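Local coordinates for protein Fc fragment of IgE receptor II (Bos taurus, PDB 6PWS) that binds mannose-type sugars through calcium with its C-type lectin domain and probably serves as a receptor for the Fc part of IgE, at residues A[44-49]-A[78-83]; A[69-74]-A[102-107]; A[93-98]-A[114-119]. All blocks are in the same frame, centred on the assembly; numbering follows the deposited sequence.

Contact 1. Residues A[44-49]-A[78-83]; sequences LVSIHS and FIWMDN
W80 lays its indole against the loop 44-49 while D82 meets the ring of H48, a buried join of the C-type lectin fold. The type I turn W80-N83, which begins on the last residue of strand 79-80, here packs on the loop leading into helix 50-59. One face of the indole is covered mainly by backbone: I47 N stands 3.4 Å above the plane near the rim, and S46 CA lies 3.4 Å from W80 CE3. The I47 side chain crosses the indole obliquely, CB touching CH2 at 3.8 Å. Over the five-membered ring on that same face comes H48, an edge-to-face pair with planes at 59°, whose leading atom CE1 is 3.4 Å from W80 CD1. The two side chains run past each other in opposite directions. Imidazole and D82 carboxylate meet tip to tip and nearly coplanar; H48 NE2 donates to the syn lone pair of D82 OD1 (3.1 Å, 158°) and, more bent and weakly, to OD2. With ND1 bonded to D87, both ring nitrogens are held, which fixes the rotation of the imidazole and would probably favour its protonated form. D82 OD1 is shared with the backbone N of Q84. S46 OG, anti to its own carbonyl carbon (chi1 -57°), accepts the backbone N-H of D82 at 3.0 Å, tying down the turn. At the end of strand 43-44 the carbonyl O of L44 rests on M81 CB. One water lies between I47 O and W80 NE1, 2.9 Å from each, and accepts the indole N-H.

Contact 2. Residues A[69-74]-A[102-107]; sequences LRDLDI and GENCVM. With CA (calcium ion), chain C; CA (calcium ion), chain B; MMA (methyl alpha-D-mannopyranoside), chain D.
L69 and V106, and likewise D71 and N104, are joined by backbone bonds on either side of the antiparallel, non-hydrogen-bonded pair R70-C105: V106 N donates to L69 O (3.0 Å) and D71 N to N104 O (2.9 Å), the chains running 155° apart. A classic beta bulge sets N104 and C105 together opposite A117 of the neighbouring strand. The L69 and V106 side chains run alongside each other in one direction, CB to CB at 3.9 Å. L72 reaches back with CD2 against N104 CB (3.8 Å) and with CD1 toward the sulphur of C105, whose disulfide partner is C119. D71 crosses N104 at about a right angle; its carboxylate takes one calcium with both oxygens, OD1 at 2.6 Å and OD2 at 2.5 Å, and OD2 is also hydrogen-bonded to G76. E103 O and the N104 side chain bind the same ion, with E75, D98 and a water completing it. E103 points away on an extended chain; its OE1, which is also hydrogen-bonded to A99, lies 2.4 Å from the other calcium, and OE2 is 2.5 Å from O3 of the mannoside. Two successive residues, E103 and N104, thus serve both ions of the paired calcium site found in many C-type lectins.

Contact 3. Residues A[93-98]-A[114-119]; sequences PGEPND and WNDAFC. With CA (calcium ion), chain B; CA (calcium ion), chain C; MMA (methyl alpha-D-mannopyranoside), chain D.
E95 and D116 bring their carboxylates to one calcium across this contact, the loop 93-98 lying against strand 114-117. A chi2 of -62° bends the E95 chain at CG and so places CD; OE1 binds the ion at 2.5 Å. The N115 amide, turned 76° from the plane of the E95 carboxylate, is another ligand. E95 OE2 lies 2.7 Å from O4 of the mannoside. P96 follows through a cis peptide bond; its CB rests 3.4 Å from D116 OD2, and the cis bond lets the side chains of E95 and N97 converge on the same calcium. N97 works at three points: OD1 binds the ion at 2.4 Å, ND2 donates to the sugar's O4 at 2.8 Å, and the backbone N gives its hydrogen to D116 OD1 at 3.1 Å, approaching from the syn side but 26° off the carboxylate plane. D98 N then donates to the syn lone pair of D116 OD2 (2.7 Å), while D98 OD1 leaves for the second calcium. The D116 carboxylate is therefore divided between loop and metal: OD1 ligates the ion as well as accepting N97 N, whereas OD2 takes D98 N and a water bound to the second ion. The carbonyl O of D116 is a further ligand of the first calcium, and E103 completes the protein part of its shell. O3 and O4 of the sugar both bind that metal. E95-P96-N97 and W114-N115-D116 are the EPN and WND motifs characteristic of mannose-binding C-type lectin sites.

How the contacts relate
All three contacts belong to one C-type lectin domain. Contacts 2 and 3, with centres about 9 Å apart, together supply all the protein ligands of the sugar-binding calcium and all but E75 of the other. They share both ions, the mannoside and one water, and are joined by a disulfide and by a probable hydrogen bond from A117 N to C105 O (2.8 Å). Contact 1 has no part in either metal shell; its centre lies about 12 Å from that of contact 2 and about 16 Å from that of contact 3. It reaches contact 2 through the two-stranded sheet, by a probable hydrogen bond from I79 N to R70 O (2.9 Å), and contact 3 through indole packing, W80 CZ2 to W114 CH2 at 3.6 Å.

Contact 1. Residues A[44-49]-A[78-83]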
loop_
_atom_site.group_PDB
_atom_site.type_symbol
_atom_site.label_atom_id
_atom_site.label_comp_id
_atom_site.label_asym_id
_atom_site.label_seq_id
_atom_site.Cartn_x
_atom_site.Cartn_y
_atom_site.Cartn_z
ATOM N N LEU A 44 -0.636 -6.569 -0.593
ATOM C CA LEU A 44 -0.321 -5.154 -0.414
ATOM C C LEU A 44 -1.572 -4.416 0.058
ATOM O O LEU A 44 -2.693 -4.684 -0.397
ATOM C CB LEU A 44 0.204 -4.562 -1.724
ATOM C CG LEU A 44 1.665 -4.894 -2.065
ATOM C CD1 LEU A 44 1.938 -4.556 -3.532
ATOM C CD2 LEU A 44 2.616 -4.128 -1.151
ATOM N N VAL A 45 -1.351 -3.453 0.965
ATOM C CA VAL A 45 -2.427 -2.857 1.753
ATOM C C VAL A 45 -3.428 -2.088 0.901
ATOM O O VAL A 45 -3.075 -1.363 -0.042
ATOM C CB VAL A 45 -1.826 -1.957 2.860
ATOM C CG1 VAL A 45 -1.067 -0.757 2.278
ATOM C CG2 VAL A 45 -2.874 -1.476 3.853
ATOM N N SER A 46 -4.699 -2.198 1.301
ATOM C CA SER A 46 -5.789 -1.423 0.728
ATOM C C SER A 46 -6.368 -0.497 1.798
ATOM O O SER A 46 -6.529 -0.905 2.949
ATOM C CB SER A 46 -6.894 -2.351 0.211
ATOM O OG SER A 46 -6.419 -3.284 -0.748
ATOM N N ILE A 47 -6.698 0.741 1.416
ATOM C CA ILE A 47 -6.954 1.816 2.382
ATOM C C ILE A 47 -8.327 2.426 2.110
ATOM O O ILE A 47 -8.588 2.897 0.993
ATOM C CB ILE A 47 -5.858 2.900 2.325
ATOM C CG1 ILE A 47 -4.461 2.283 2.438
ATOM C CG2 ILE A 47 -6.088 3.944 3.413
ATOM C CD1 ILE A 47 -3.333 3.266 2.156
ATOM N N HIS A 48 -9.193 2.461 3.133
ATOM C CA HIS A 48 -10.598 2.787 2.920
ATOM C C HIS A 48 -11.196 3.777 3.908
ATOM O O HIS A 48 -12.423 3.961 3.907
ATOM C CB HIS A 48 -11.438 1.506 2.861
ATOM C CG HIS A 48 -11.124 0.682 1.658
ATOM N ND1 HIS A 48 -11.478 1.081 0.387
ATOM C CD2 HIS A 48 -10.428 -0.469 1.508
ATOM C CE1 HIS A 48 -11.044 0.195 -0.489
ATOM N NE2 HIS A 48 -10.406 -0.757 0.163
ATOM N N SER A 49 -10.384 4.462 4.709
ATOM C CA SER A 49 -10.925 5.463 5.620
ATOM C C SER A 49 -9.798 6.364 6.093
ATOM O O SER A 49 -8.623 5.973 6.068
ATOM C CB SER A 49 -11.592 4.806 6.840
ATOM O OG SER A 49 -10.632 4.176 7.669
ATOM N N PHE A 78 -7.665 3.031 -11.230
ATOM C CA PHE A 78 -6.967 2.419 -10.109
ATOM C C PHE A 78 -7.796 1.283 -9.520
ATOM O O PHE A 78 -9.032 1.335 -9.484
ATOM C CB PHE A 78 -6.575 3.474 -9.064
ATOM C CG PHE A 78 -5.442 4.334 -9.537
ATOM C CD1 PHE A 78 -5.680 5.503 -10.246
ATOM C CD2 PHE A 78 -4.126 3.912 -9.379
ATOM C CE1 PHE A 78 -4.633 6.239 -10.752
ATOM C CE2 PHE A 78 -3.079 4.642 -9.880
ATOM C CZ PHE A 78 -3.331 5.812 -10.574
ATOM N N ILE A 79 -7.098 0.238 -9.087
ATOM C CA ILE A 79 -7.702 -0.960 -8.510
ATOM C C ILE A 79 -6.964 -1.267 -7.212
ATOM O O ILE A 79 -5.726 -1.293 -7.192
ATOM C CB ILE A 79 -7.590 -2.179 -9.457
ATOM C CG1 ILE A 79 -8.116 -1.863 -10.859
ATOM C CG2 ILE A 79 -8.325 -3.384 -8.879
ATOM C CD1 ILE A 79 -7.953 -3.013 -11.848
ATOM N N TRP A 80 -7.723 -1.529 -6.144
ATOM C CA TRP A 80 -7.161 -1.980 -4.881
ATOM C C TRP A 80 -6.919 -3.488 -4.892
ATOM O O TRP A 80 -7.668 -4.265 -5.497
ATOM C CB TRP A 80 -8.132 -1.701 -3.721
ATOM C CG TRP A 80 -8.205 -0.271 -3.288
ATOM C CD1 TRP A 80 -9.280 0.572 -3.394
ATOM C CD2 TRP A 80 -7.165 0.474 -2.646
ATOM N NE1 TRP A 80 -8.963 1.803 -2.872
ATOM C CE2 TRP A 80 -7.668 1.770 -2.408
ATOM C CE3 TRP A 80 -5.850 0.178 -2.275
ATOM C CZ2 TRP A 80 -6.894 2.767 -1.813
ATOM C CZ3 TRP A 80 -5.079 1.173 -1.685
ATOM C CH2 TRP A 80 -5.602 2.450 -1.460
ATOM N N MET A 81 -5.919 -3.919 -4.113
ATOM C CA MET A 81 -5.692 -5.343 -3.869
ATOM C C MET A 81 -6.927 -6.039 -3.293
ATOM O O MET A 81 -7.161 -7.211 -3.591
ATOM C CB MET A 81 -4.488 -5.529 -2.929
ATOM C CG MET A 81 -3.254 -6.127 -3.570
ATOM S SD MET A 81 -2.577 -5.137 -4.905
ATOM C CE MET A 81 -1.431 -6.351 -5.568
ATOM N N ASP A 82 -7.712 -5.357 -2.458
ATOM C CA ASP A 82 -8.906 -5.966 -1.874
ATOM C C ASP A 82 -10.137 -5.864 -2.770
ATOM O O ASP A 82 -11.216 -6.351 -2.392
ATOM C CB ASP A 82 -9.182 -5.436 -0.453
ATOM C CG ASP A 82 -9.652 -3.991 -0.395
ATOM O OD1 ASP A 82 -9.815 -3.331 -1.446
ATOM O OD2 ASP A 82 -9.851 -3.512 0.749
ATOM N N ASN A 83 -9.988 -5.267 -3.954
ATOM C CA ASN A 83 -11.056 -5.134 -4.946
ATOM C C ASN A 83 -12.245 -4.301 -4.455
ATOM O O ASN A 83 -13.301 -4.319 -5.093
ATOM C CB ASN A 83 -11.529 -6.477 -5.513
ATOM C CG ASN A 83 -10.526 -7.110 -6.469
ATOM O OD1 ASN A 83 -9.903 -6.433 -7.279
ATOM N ND2 ASN A 83 -10.421 -8.400 -6.427
HETATM O O HOH W 1 -10.049 3.948 -1.270
#

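Contact 2. Residues A[69-74]-A[102-107]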
loop_
_atom_site.group_PDB
_atom_site.type_symbol
_atom_site.label_atom_id
_atom_site.label_comp_id
_atom_site.label_asym_id
_atom_site.label_seq_id
_atom_site.Cartn_x
_atom_site.Cartn_y
_atom_site.Cartn_z
ATOM N N LEU A 69 -2.269 -0.515 -4.686
ATOM C CA LEU A 69 -3.068 0.316 -5.582
ATOM C C LEU A 69 -2.274 0.502 -6.870
ATOM O O LEU A 69 -1.073 0.793 -6.815
ATOM C CB LEU A 69 -3.377 1.660 -4.899
ATOM C CG LEU A 69 -4.363 2.589 -5.608
ATOM C CD1 LEU A 69 -5.752 1.973 -5.697
ATOM C CD2 LEU A 69 -4.417 3.928 -4.865
ATOM N N ARG A 70 -2.921 0.305 -8.026
ATOM C CA ARG A 70 -2.226 0.356 -9.307
ATOM C C ARG A 70 -3.228 0.667 -10.411
ATOM O O ARG A 70 -4.417 0.377 -10.280
ATOM C CB ARG A 70 -1.488 -0.966 -9.601
ATOM C CG ARG A 70 -2.344 -2.145 -10.067
ATOM C CD ARG A 70 -3.329 -2.715 -9.031
ATOM N NE ARG A 70 -4.033 -3.876 -9.592
ATOM C CZ ARG A 70 -4.940 -4.630 -8.958
ATOM N NH1 ARG A 70 -5.270 -4.352 -7.699
ATOM N NH2 ARG A 70 -5.525 -5.650 -9.588
ATOM N N ASP A 71 -2.720 1.230 -11.521
ATOM C CA ASP A 71 -3.501 1.432 -12.741
ATOM C C ASP A 71 -2.824 0.784 -13.949
ATOM O O ASP A 71 -2.925 1.277 -15.073
ATOM C CB ASP A 71 -3.864 2.892 -13.031
ATOM C CG ASP A 71 -2.696 3.766 -13.478
ATOM O OD1 ASP A 71 -1.531 3.467 -13.170
ATOM O OD2 ASP A 71 -2.972 4.804 -14.133
ATOM N N LEU A 72 -2.165 -0.347 -13.724
ATOM C CA LEU A 72 -1.508 -1.084 -14.801
ATOM C C LEU A 72 -2.460 -1.500 -15.925
ATOM O O LEU A 72 -2.089 -1.442 -17.104
ATOM C CB LEU A 72 -0.812 -2.320 -14.229
ATOM C CG LEU A 72 0.515 -2.038 -13.530
ATOM C CD1 LEU A 72 0.897 -3.157 -12.573
ATOM C CD2 LEU A 72 1.600 -1.822 -14.581
ATOM N N ASP A 73 -3.652 -1.996 -15.600
ATOM C CA ASP A 73 -4.482 -2.625 -16.633
ATOM C C ASP A 73 -5.136 -1.606 -17.557
ATOM O O ASP A 73 -5.152 -1.783 -18.780
ATOM C CB ASP A 73 -5.537 -3.524 -15.995
ATOM C CG ASP A 73 -4.949 -4.789 -15.404
ATOM O OD1 ASP A 73 -3.796 -5.144 -15.754
ATOM O OD2 ASP A 73 -5.646 -5.419 -14.578
ATOM N N ILE A 74 -5.708 -0.556 -16.993
ATOM C CA ILE A 74 -6.243 0.554 -17.772
ATOM C C ILE A 74 -5.707 1.823 -17.132
ATOM O O ILE A 74 -5.978 2.088 -15.954
ATOM C CB ILE A 74 -7.782 0.584 -17.824
ATOM C CG1 ILE A 74 -8.336 -0.633 -18.563
ATOM C CG2 ILE A 74 -8.258 1.880 -18.504
ATOM C CD1 ILE A 74 -9.846 -0.731 -18.522
ATOM N N GLY A 102 5.316 6.914 -17.724
ATOM C CA GLY A 102 4.195 6.201 -17.142
ATOM C C GLY A 102 4.486 5.740 -15.722
ATOM O O GLY A 102 5.523 5.122 -15.460
ATOM N N GLU A 103 3.567 6.035 -14.805
ATOM C CA GLU A 103 3.670 5.653 -13.396
ATOM C C GLU A 103 2.390 4.913 -13.043
ATOM O O GLU A 103 1.311 5.518 -13.026
ATOM C CB GLU A 103 3.859 6.870 -12.497
ATOM C CG GLU A 103 5.180 7.560 -12.756
ATOM C CD GLU A 103 5.410 8.738 -11.846
ATOM O OE1 GLU A 103 4.449 9.498 -11.587
ATOM O OE2 GLU A 103 6.561 8.893 -11.363
ATOM N N ASN A 104 2.499 3.608 -12.771
ATOM C CA ASN A 104 1.300 2.784 -12.677
ATOM C C ASN A 104 1.153 2.044 -11.358
ATOM O O ASN A 104 0.198 1.274 -11.212
ATOM C CB ASN A 104 1.207 1.846 -13.878
ATOM C CG ASN A 104 1.395 2.594 -15.185
ATOM O OD1 ASN A 104 0.852 3.682 -15.386
ATOM N ND2 ASN A 104 2.177 2.025 -16.078
ATOM N N CYS A 105 2.033 2.309 -10.390
ATOM C CA CYS A 105 2.023 1.645 -9.090
ATOM C C CYS A 105 2.081 2.720 -8.014
ATOM O O CYS A 105 2.861 3.665 -8.128
ATOM C CB CYS A 105 3.231 0.720 -8.969
ATOM S SG CYS A 105 3.159 -0.703 -10.116
ATOM N N VAL A 106 1.291 2.580 -6.953
ATOM C CA VAL A 106 1.178 3.645 -5.959
ATOM C C VAL A 106 1.993 3.337 -4.712
ATOM O O VAL A 106 2.024 2.204 -4.210
ATOM C CB VAL A 106 -0.296 3.935 -5.621
ATOM C CG1 VAL A 106 -0.422 5.090 -4.630
ATOM C CG2 VAL A 106 -1.076 4.250 -6.890
ATOM N N MET A 107 2.645 4.386 -4.211
ATOM C CA MET A 107 3.418 4.374 -2.983
ATOM C C MET A 107 2.898 5.447 -2.034
ATOM O O MET A 107 2.267 6.425 -2.454
ATOM C CB MET A 107 4.906 4.664 -3.266
ATOM C CG MET A 107 5.148 6.093 -3.766
ATOM S SD MET A 107 6.846 6.462 -4.243
ATOM C CE MET A 107 7.652 6.427 -2.642
HETATM CA CA CA C . -0.626 5.454 -14.557
HETATM CA CA CA B . 3.723 10.644 -9.612
HETATM C C1 MMA D . 9.154 12.651 -9.542
HETATM C C2 MMA D . 8.412 11.359 -9.232
HETATM C C3 MMA D . 6.995 11.527 -9.635
HETATM C C4 MMA D . 6.341 12.659 -8.896
HETATM C C5 MMA D . 7.121 13.960 -9.078
HETATM C C6 MMA D . 6.582 15.014 -8.156
HETATM C C7 MMA D . 9.537 14.052 -11.416
HETATM O O1 MMA D . 9.040 12.842 -10.889
HETATM O O2 MMA D . 8.465 11.035 -7.832
HETATM O O3 MMA D . 6.241 10.331 -9.342
HETATM O O4 MMA D . 5.006 12.770 -9.383
HETATM O O5 MMA D . 8.552 13.787 -8.776
HETATM O O6 MMA D . 7.329 16.189 -8.320
HETATM O O HOH W 2 -1.156 7.222 -13.079
#

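Contact 3. Residues A[93-98]-A[114-119]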
loop_
_atom_site.group_PDB
_atom_site.type_symbol
_atom_site.label_atom_id
_atom_site.label_comp_id
_atom_site.label_asym_id
_atom_site.label_seq_id
_atom_site.Cartn_x
_atom_site.Cartn_y
_atom_site.Cartn_z
ATOM N N PRO A 93 -0.861 16.465 -3.271
ATOM C CA PRO A 93 -1.368 17.399 -4.281
ATOM C C PRO A 93 -0.663 17.244 -5.624
ATOM O O PRO A 93 0.566 17.208 -5.707
ATOM C CB PRO A 93 -1.113 18.765 -3.638
ATOM C CG PRO A 93 -1.317 18.480 -2.165
ATOM C CD PRO A 93 -0.675 17.115 -1.963
ATOM N N GLY A 94 -1.468 17.160 -6.685
ATOM C CA GLY A 94 -0.961 17.003 -8.034
ATOM C C GLY A 94 -0.809 15.566 -8.486
ATOM O O GLY A 94 -0.598 15.326 -9.687
ATOM N N GLU A 95 -0.885 14.616 -7.550
ATOM C CA GLU A 95 -0.828 13.203 -7.858
ATOM C C GLU A 95 -2.238 12.632 -7.950
ATOM O O GLU A 95 -3.186 13.166 -7.358
ATOM C CB GLU A 95 -0.057 12.444 -6.766
ATOM C CG GLU A 95 1.328 13.007 -6.477
ATOM C CD GLU A 95 2.299 12.978 -7.646
ATOM O OE1 GLU A 95 2.085 12.215 -8.618
ATOM O OE2 GLU A 95 3.304 13.736 -7.551
ATOM N N PRO A 96 -2.400 11.518 -8.668
ATOM C CA PRO A 96 -1.395 10.900 -9.538
ATOM C C PRO A 96 -1.193 11.759 -10.795
ATOM O O PRO A 96 -2.126 12.417 -11.271
ATOM C CB PRO A 96 -2.029 9.553 -9.884
ATOM C CG PRO A 96 -3.518 9.854 -9.890
ATOM C CD PRO A 96 -3.711 10.850 -8.769
ATOM N N ASN A 97 0.027 11.743 -11.326
ATOM C CA ASN A 97 0.371 12.543 -12.493
ATOM C C ASN A 97 0.912 11.743 -13.674
ATOM O O ASN A 97 1.186 12.339 -14.726
ATOM C CB ASN A 97 1.319 13.690 -12.113
ATOM C CG ASN A 97 2.656 13.222 -11.569
ATOM O OD1 ASN A 97 2.935 12.023 -11.470
ATOM N ND2 ASN A 97 3.504 14.187 -11.223
ATOM N N ASP A 98 1.064 10.428 -13.544
ATOM C CA ASP A 98 1.555 9.565 -14.623
ATOM C C ASP A 98 2.816 10.150 -15.262
ATOM O O ASP A 98 2.938 10.262 -16.488
ATOM C CB ASP A 98 0.472 9.262 -15.659
ATOM C CG ASP A 98 0.717 7.935 -16.376
ATOM O OD1 ASP A 98 1.008 6.927 -15.679
ATOM O OD2 ASP A 98 0.632 7.892 -17.627
ATOM N N TRP A 114 -0.040 9.843 -0.948
ATOM C CA TRP A 114 0.134 8.886 -2.026
ATOM C C TRP A 114 0.726 9.535 -3.275
ATOM O O TRP A 114 0.395 10.668 -3.634
ATOM C CB TRP A 114 -1.188 8.228 -2.415
ATOM C CG TRP A 114 -1.965 7.582 -1.310
ATOM C CD1 TRP A 114 -1.576 7.322 -0.022
ATOM C CD2 TRP A 114 -3.310 7.119 -1.424
ATOM N NE1 TRP A 114 -2.599 6.714 0.670
ATOM C CE2 TRP A 114 -3.677 6.587 -0.169
ATOM C CE3 TRP A 114 -4.242 7.101 -2.471
ATOM C CZ2 TRP A 114 -4.950 6.079 0.079
ATOM C CZ3 TRP A 114 -5.503 6.584 -2.223
ATOM C CH2 TRP A 114 -5.847 6.078 -0.960
ATOM N N ASN A 115 1.571 8.770 -3.962
ATOM C CA ASN A 115 2.178 9.175 -5.219
ATOM C C ASN A 115 2.189 7.971 -6.158
ATOM O O ASN A 115 2.597 6.882 -5.750
ATOM C CB ASN A 115 3.624 9.634 -4.984
ATOM C CG ASN A 115 4.348 9.905 -6.272
ATOM O OD1 ASN A 115 3.798 10.560 -7.163
ATOM N ND2 ASN A 115 5.562 9.397 -6.399
ATOM N N ASP A 116 1.766 8.159 -7.408
ATOM C CA ASP A 116 2.041 7.148 -8.425
ATOM C C ASP A 116 3.516 7.201 -8.813
ATOM O O ASP A 116 4.098 8.282 -8.978
ATOM C CB ASP A 116 1.096 7.254 -9.644
ATOM C CG ASP A 116 1.166 8.572 -10.405
ATOM O OD1 ASP A 116 1.610 9.593 -9.834
ATOM O OD2 ASP A 116 0.708 8.555 -11.568
ATOM N N ALA A 117 4.123 6.023 -8.931
ATOM C CA ALA A 117 5.550 5.902 -9.191
ATOM C C ALA A 117 5.807 4.869 -10.278
ATOM O O ALA A 117 4.952 4.050 -10.627
ATOM C CB ALA A 117 6.287 5.511 -7.905
ATOM N N PHE A 118 7.029 4.918 -10.807
ATOM C CA PHE A 118 7.486 3.881 -11.720
ATOM C C PHE A 118 7.434 2.530 -11.014
ATOM O O PHE A 118 8.018 2.357 -9.938
ATOM C CB PHE A 118 8.922 4.208 -12.146
ATOM C CG PHE A 118 9.586 3.128 -12.957
ATOM C CD1 PHE A 118 8.942 2.554 -14.037
ATOM C CD2 PHE A 118 10.861 2.692 -12.643
ATOM C CE1 PHE A 118 9.553 1.566 -14.775
ATOM C CE2 PHE A 118 11.482 1.696 -13.399
ATOM C CZ PHE A 118 10.815 1.145 -14.448
ATOM N N CYS A 119 6.753 1.558 -11.631
ATOM C CA CYS A 119 6.563 0.254 -11.000
ATOM C C CYS A 119 7.888 -0.460 -10.727
ATOM O O CYS A 119 7.934 -1.323 -9.841
ATOM C CB CYS A 119 5.640 -0.618 -11.855
ATOM S SG CYS A 119 3.916 -0.036 -11.902
HETATM CA CA CA B . 3.723 10.644 -9.612
HETATM CA CA CA C . -0.626 5.454 -14.557
HETATM C C1 MMA D . 9.154 12.651 -9.542
HETATM C C2 MMA D . 8.412 11.359 -9.232
HETATM C C3 MMA D . 6.995 11.527 -9.635
HETATM C C4 MMA D . 6.341 12.659 -8.896
HETATM C C5 MMA D . 7.121 13.960 -9.078
HETATM C C6 MMA D . 6.582 15.014 -8.156
HETATM C C7 MMA D . 9.537 14.052 -11.416
HETATM O O1 MMA D . 9.040 12.842 -10.889
HETATM O O2 MMA D . 8.465 11.035 -7.832
HETATM O O3 MMA D . 6.241 10.331 -9.342
HETATM O O4 MMA D . 5.006 12.770 -9.383
HETATM O O5 MMA D . 8.552 13.787 -8.776
HETATM O O6 MMA D . 7.329 16.189 -8.320
HETATM O O HOH W 2 -1.156 7.222 -13.079
#